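Local coordinates for protein phosphoribosylaminoimidazole carboxylase, ATPase subunit (Thermus thermophilus, PDB 3AW8) that probably catalyses the ATP-dependent carboxylation of 5-aminoimidazole ribonucleotide with bicarbonate to N5-carboxyaminoimidazole ribonucleotide in purine biosynthesis, at residues E314-Y326 with R334-L346. Numbering follows the deposited sequence.
Sequences EVLKVEGAHLHWY and RKVGHITLRRDGL
The carbonyl oxygen of T340 is gripped twice by H322: the backbone N of H322 donates a bond of 2.7 Å to T340 O, and ring atom ND1 adds a weak one of 3.3 Å to the same T340 O. With CG of H322 beside its own backbone N (chi1 -62°), the imidazole presents its edge to that oxygen, while NE2 bonds to the backbone O of E275 of the second subunit. This is a worked example of an antiparallel hairpin with one polar and aromatic face and one mainly apolar. H322 and H324 form hydrogen-bonded pairs with T340 and H338, and all four side chains lie on the first face. There the H324 and H338 rings run nearly parallel (planes at 3°) but slid apart, so that CB of H324, rather than its ring, sits over the H338 face. Y326 OH and H338 ND1 are hydrogen-bonded, the hydroxyl at the ring edge, and CA of G337 lies 3.3 Å from the Y326 ring centroid, over its face. The other face carries A321, L341 and W325, and L323 CD1 reaches I339 CG1 at 3.7 Å. V336 and G337 form a classic beta bulge opposite L305; V336 CG2 lies alongside W325 CH2, and V336 O stands over the indole, offset toward its rim. In the type II turn from V318 to A321, away from the hairpin loop, OE2 of E319 lies over one face of the R343 guanidinium, a long salt bridge of charges alone, 3.8 Å to NH2. Within this C-terminal domain of a PurK-family protein, strand 335-343 links 321-325 to strand 299-306; W325 bonds through its backbone to the second subunit, helix 346-357 packs on V318 and I339, and helix 270-273 on H322, H324 and T340.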
# COMPACT_ATOMS: atom_id res chain seq x y z
N GLU A 314 3.47 19.28 7.56
CA GLU A 314 3.69 20.17 6.43
C GLU A 314 3.66 19.49 5.06
O GLU A 314 3.21 20.09 4.08
CB GLU A 314 4.99 20.94 6.60
CG GLU A 314 4.87 22.38 6.14
CD GLU A 314 3.84 23.16 6.94
OE1 GLU A 314 3.37 24.21 6.45
OE2 GLU A 314 3.50 22.73 8.06
N VAL A 315 4.15 18.25 4.97
CA VAL A 315 4.13 17.56 3.69
C VAL A 315 2.74 16.98 3.46
O VAL A 315 2.27 16.91 2.33
CB VAL A 315 5.24 16.44 3.60
CG1 VAL A 315 6.03 16.38 4.90
CG2 VAL A 315 4.63 15.08 3.27
N LEU A 316 2.06 16.60 4.53
CA LEU A 316 0.72 16.05 4.41
C LEU A 316 -0.33 17.12 4.04
O LEU A 316 -1.43 16.78 3.64
CB LEU A 316 0.33 15.34 5.71
CG LEU A 316 0.77 13.89 5.95
CD1 LEU A 316 1.79 13.44 4.92
CD2 LEU A 316 1.33 13.77 7.36
N LYS A 317 0.02 18.39 4.19
CA LYS A 317 -0.91 19.47 3.84
C LYS A 317 -1.02 19.59 2.33
O LYS A 317 -1.97 20.16 1.82
CB LYS A 317 -0.45 20.82 4.41
CG LYS A 317 -0.61 20.96 5.91
CD LYS A 317 -0.16 22.33 6.40
CE LYS A 317 0.02 22.36 7.93
NZ LYS A 317 -1.22 21.99 8.68
N VAL A 318 -0.03 19.05 1.62
CA VAL A 318 -0.01 19.07 0.16
C VAL A 318 -0.82 17.87 -0.32
O VAL A 318 -0.54 16.74 0.07
CB VAL A 318 1.42 18.95 -0.39
CG1 VAL A 318 1.40 19.11 -1.89
CG2 VAL A 318 2.33 19.97 0.26
N GLU A 319 -1.82 18.10 -1.16
CA GLU A 319 -2.61 16.98 -1.63
C GLU A 319 -1.91 16.31 -2.79
O GLU A 319 -1.18 16.96 -3.54
CB GLU A 319 -4.02 17.42 -2.04
CG GLU A 319 -4.10 18.61 -2.98
CD GLU A 319 -5.53 18.90 -3.40
OE1 GLU A 319 -6.40 19.00 -2.50
OE2 GLU A 319 -5.79 19.04 -4.62
N GLY A 320 -2.15 15.01 -2.92
CA GLY A 320 -1.51 14.25 -3.98
C GLY A 320 -0.13 13.86 -3.51
O GLY A 320 0.62 13.17 -4.20
N ALA A 321 0.22 14.32 -2.31
CA ALA A 321 1.51 14.02 -1.72
C ALA A 321 1.41 12.76 -0.87
O ALA A 321 0.56 12.67 0.03
CB ALA A 321 1.97 15.20 -0.85
N HIS A 322 2.25 11.77 -1.16
CA HIS A 322 2.25 10.52 -0.40
C HIS A 322 3.58 10.34 0.30
O HIS A 322 4.61 10.10 -0.33
CB HIS A 322 1.96 9.33 -1.30
CG HIS A 322 0.62 9.38 -1.96
ND1 HIS A 322 0.42 10.00 -3.18
CD2 HIS A 322 -0.59 8.92 -1.57
CE1 HIS A 322 -0.86 9.90 -3.51
NE2 HIS A 322 -1.49 9.25 -2.55
N LEU A 323 3.56 10.48 1.62
CA LEU A 323 4.77 10.36 2.42
C LEU A 323 5.16 8.90 2.67
O LEU A 323 4.30 8.02 2.84
CB LEU A 323 4.58 11.08 3.75
CG LEU A 323 5.79 11.04 4.67
CD1 LEU A 323 6.95 11.74 3.98
CD2 LEU A 323 5.47 11.70 6.02
N HIS A 324 6.47 8.64 2.70
CA HIS A 324 6.99 7.30 2.96
C HIS A 324 8.22 7.46 3.84
O HIS A 324 9.28 7.86 3.36
CB HIS A 324 7.36 6.60 1.66
CG HIS A 324 6.18 6.07 0.90
ND1 HIS A 324 5.69 4.79 1.08
CD2 HIS A 324 5.37 6.66 -0.01
CE1 HIS A 324 4.62 4.63 0.32
NE2 HIS A 324 4.41 5.75 -0.35
N TRP A 325 8.07 7.17 5.12
CA TRP A 325 9.18 7.26 6.05
C TRP A 325 9.68 5.83 6.25
O TRP A 325 8.91 4.95 6.61
CB TRP A 325 8.71 7.87 7.38
CG TRP A 325 9.86 8.22 8.28
CD1 TRP A 325 10.18 7.64 9.47
CD2 TRP A 325 10.89 9.16 7.99
NE1 TRP A 325 11.36 8.17 9.95
CE2 TRP A 325 11.82 9.10 9.05
CE3 TRP A 325 11.13 10.05 6.93
CZ2 TRP A 325 12.97 9.89 9.09
CZ3 TRP A 325 12.28 10.84 6.96
CH2 TRP A 325 13.18 10.75 8.03
N TYR A 326 10.96 5.59 6.02
CA TYR A 326 11.48 4.23 6.13
C TYR A 326 11.70 3.67 7.53
O TYR A 326 11.92 2.47 7.67
CB TYR A 326 12.77 4.10 5.32
CG TYR A 326 12.63 4.55 3.88
CD1 TYR A 326 11.40 4.43 3.21
CD2 TYR A 326 13.71 5.08 3.19
CE1 TYR A 326 11.27 4.82 1.90
CE2 TYR A 326 13.58 5.48 1.87
CZ TYR A 326 12.36 5.35 1.23
OH TYR A 326 12.23 5.72 -0.09
N ARG A 334 22.00 9.90 4.37
CA ARG A 334 21.26 8.65 4.42
C ARG A 334 19.85 8.76 3.85
O ARG A 334 19.15 9.74 4.08
CB ARG A 334 21.18 8.17 5.88
CG ARG A 334 20.63 6.78 6.03
CD ARG A 334 20.72 6.28 7.46
NE ARG A 334 20.64 4.82 7.50
CZ ARG A 334 20.41 4.09 8.59
NH1 ARG A 334 20.36 2.77 8.51
NH2 ARG A 334 20.22 4.69 9.76
N LYS A 335 19.43 7.76 3.09
CA LYS A 335 18.08 7.76 2.53
C LYS A 335 17.16 7.35 3.68
O LYS A 335 17.22 6.22 4.17
CB LYS A 335 17.96 6.76 1.38
CG LYS A 335 18.85 7.12 0.21
CD LYS A 335 18.54 6.30 -1.01
CE LYS A 335 19.41 6.76 -2.16
NZ LYS A 335 19.30 5.86 -3.34
N VAL A 336 16.31 8.28 4.11
CA VAL A 336 15.40 8.02 5.22
C VAL A 336 13.94 8.01 4.84
O VAL A 336 13.08 7.78 5.69
CB VAL A 336 15.63 9.03 6.36
CG1 VAL A 336 16.94 8.72 7.06
CG2 VAL A 336 15.66 10.44 5.82
N GLY A 337 13.65 8.24 3.57
CA GLY A 337 12.27 8.21 3.12
C GLY A 337 12.15 8.82 1.75
O GLY A 337 13.15 9.08 1.08
N HIS A 338 10.92 9.02 1.31
CA HIS A 338 10.68 9.67 0.04
C HIS A 338 9.23 10.17 0.02
O HIS A 338 8.42 9.81 0.87
CB HIS A 338 10.97 8.73 -1.14
CG HIS A 338 9.91 7.71 -1.40
ND1 HIS A 338 9.92 6.45 -0.83
CD2 HIS A 338 8.80 7.76 -2.18
CE1 HIS A 338 8.87 5.77 -1.25
NE2 HIS A 338 8.17 6.55 -2.07
N ILE A 339 8.92 11.02 -0.96
CA ILE A 339 7.58 11.57 -1.10
C ILE A 339 7.15 11.47 -2.55
O ILE A 339 7.84 11.97 -3.43
CB ILE A 339 7.54 13.07 -0.73
CG1 ILE A 339 7.98 13.27 0.72
CG2 ILE A 339 6.14 13.62 -0.96
CD1 ILE A 339 8.15 14.73 1.09
N THR A 340 6.02 10.83 -2.80
CA THR A 340 5.54 10.75 -4.16
C THR A 340 4.33 11.64 -4.33
O THR A 340 3.33 11.50 -3.63
CB THR A 340 5.18 9.33 -4.57
OG1 THR A 340 6.38 8.56 -4.72
CG2 THR A 340 4.42 9.34 -5.90
N LEU A 341 4.44 12.58 -5.27
CA LEU A 341 3.38 13.52 -5.59
C LEU A 341 2.74 13.04 -6.87
O LEU A 341 3.39 12.97 -7.91
CB LEU A 341 3.97 14.91 -5.79
CG LEU A 341 3.04 16.08 -6.14
CD1 LEU A 341 1.98 16.27 -5.07
CD2 LEU A 341 3.88 17.34 -6.29
N ARG A 342 1.47 12.67 -6.79
CA ARG A 342 0.77 12.19 -7.97
C ARG A 342 -0.43 13.08 -8.29
O ARG A 342 -1.43 13.06 -7.58
CB ARG A 342 0.28 10.76 -7.73
CG ARG A 342 -0.14 10.03 -8.99
CD ARG A 342 -1.10 8.93 -8.65
NE ARG A 342 -2.35 9.47 -8.14
CZ ARG A 342 -3.20 10.21 -8.86
NH1 ARG A 342 -2.92 10.47 -10.14
NH2 ARG A 342 -4.31 10.68 -8.32
N ARG A 343 -0.29 13.88 -9.34
CA ARG A 343 -1.36 14.77 -9.77
C ARG A 343 -1.81 14.29 -11.15
O ARG A 343 -1.20 13.37 -11.71
CB ARG A 343 -0.87 16.22 -9.85
CG ARG A 343 -0.30 16.79 -8.55
CD ARG A 343 -1.19 16.47 -7.36
NE ARG A 343 -2.59 16.72 -7.66
CZ ARG A 343 -3.62 16.27 -6.94
NH1 ARG A 343 -3.40 15.54 -5.86
NH2 ARG A 343 -4.86 16.55 -7.31
N ASP A 344 -2.86 14.89 -11.70
CA ASP A 344 -3.33 14.46 -13.02
C ASP A 344 -3.11 15.49 -14.12
O ASP A 344 -3.67 15.36 -15.21
CB ASP A 344 -4.81 14.07 -12.96
CG ASP A 344 -5.07 12.94 -11.99
OD1 ASP A 344 -5.02 13.19 -10.76
OD2 ASP A 344 -5.32 11.80 -12.45
N GLY A 345 -2.28 16.48 -13.84
CA GLY A 345 -1.97 17.52 -14.81
C GLY A 345 -0.61 18.11 -14.50
O GLY A 345 -0.34 18.44 -13.35
N LEU A 346 0.23 18.25 -15.52
CA LEU A 346 1.58 18.78 -15.32
C LEU A 346 1.60 20.08 -14.52
O LEU A 346 2.52 20.32 -13.73
CB LEU A 346 2.28 18.97 -16.67
CG LEU A 346 3.80 19.17 -16.59
CD1 LEU A 346 4.43 18.84 -17.94
CD2 LEU A 346 4.12 20.60 -16.17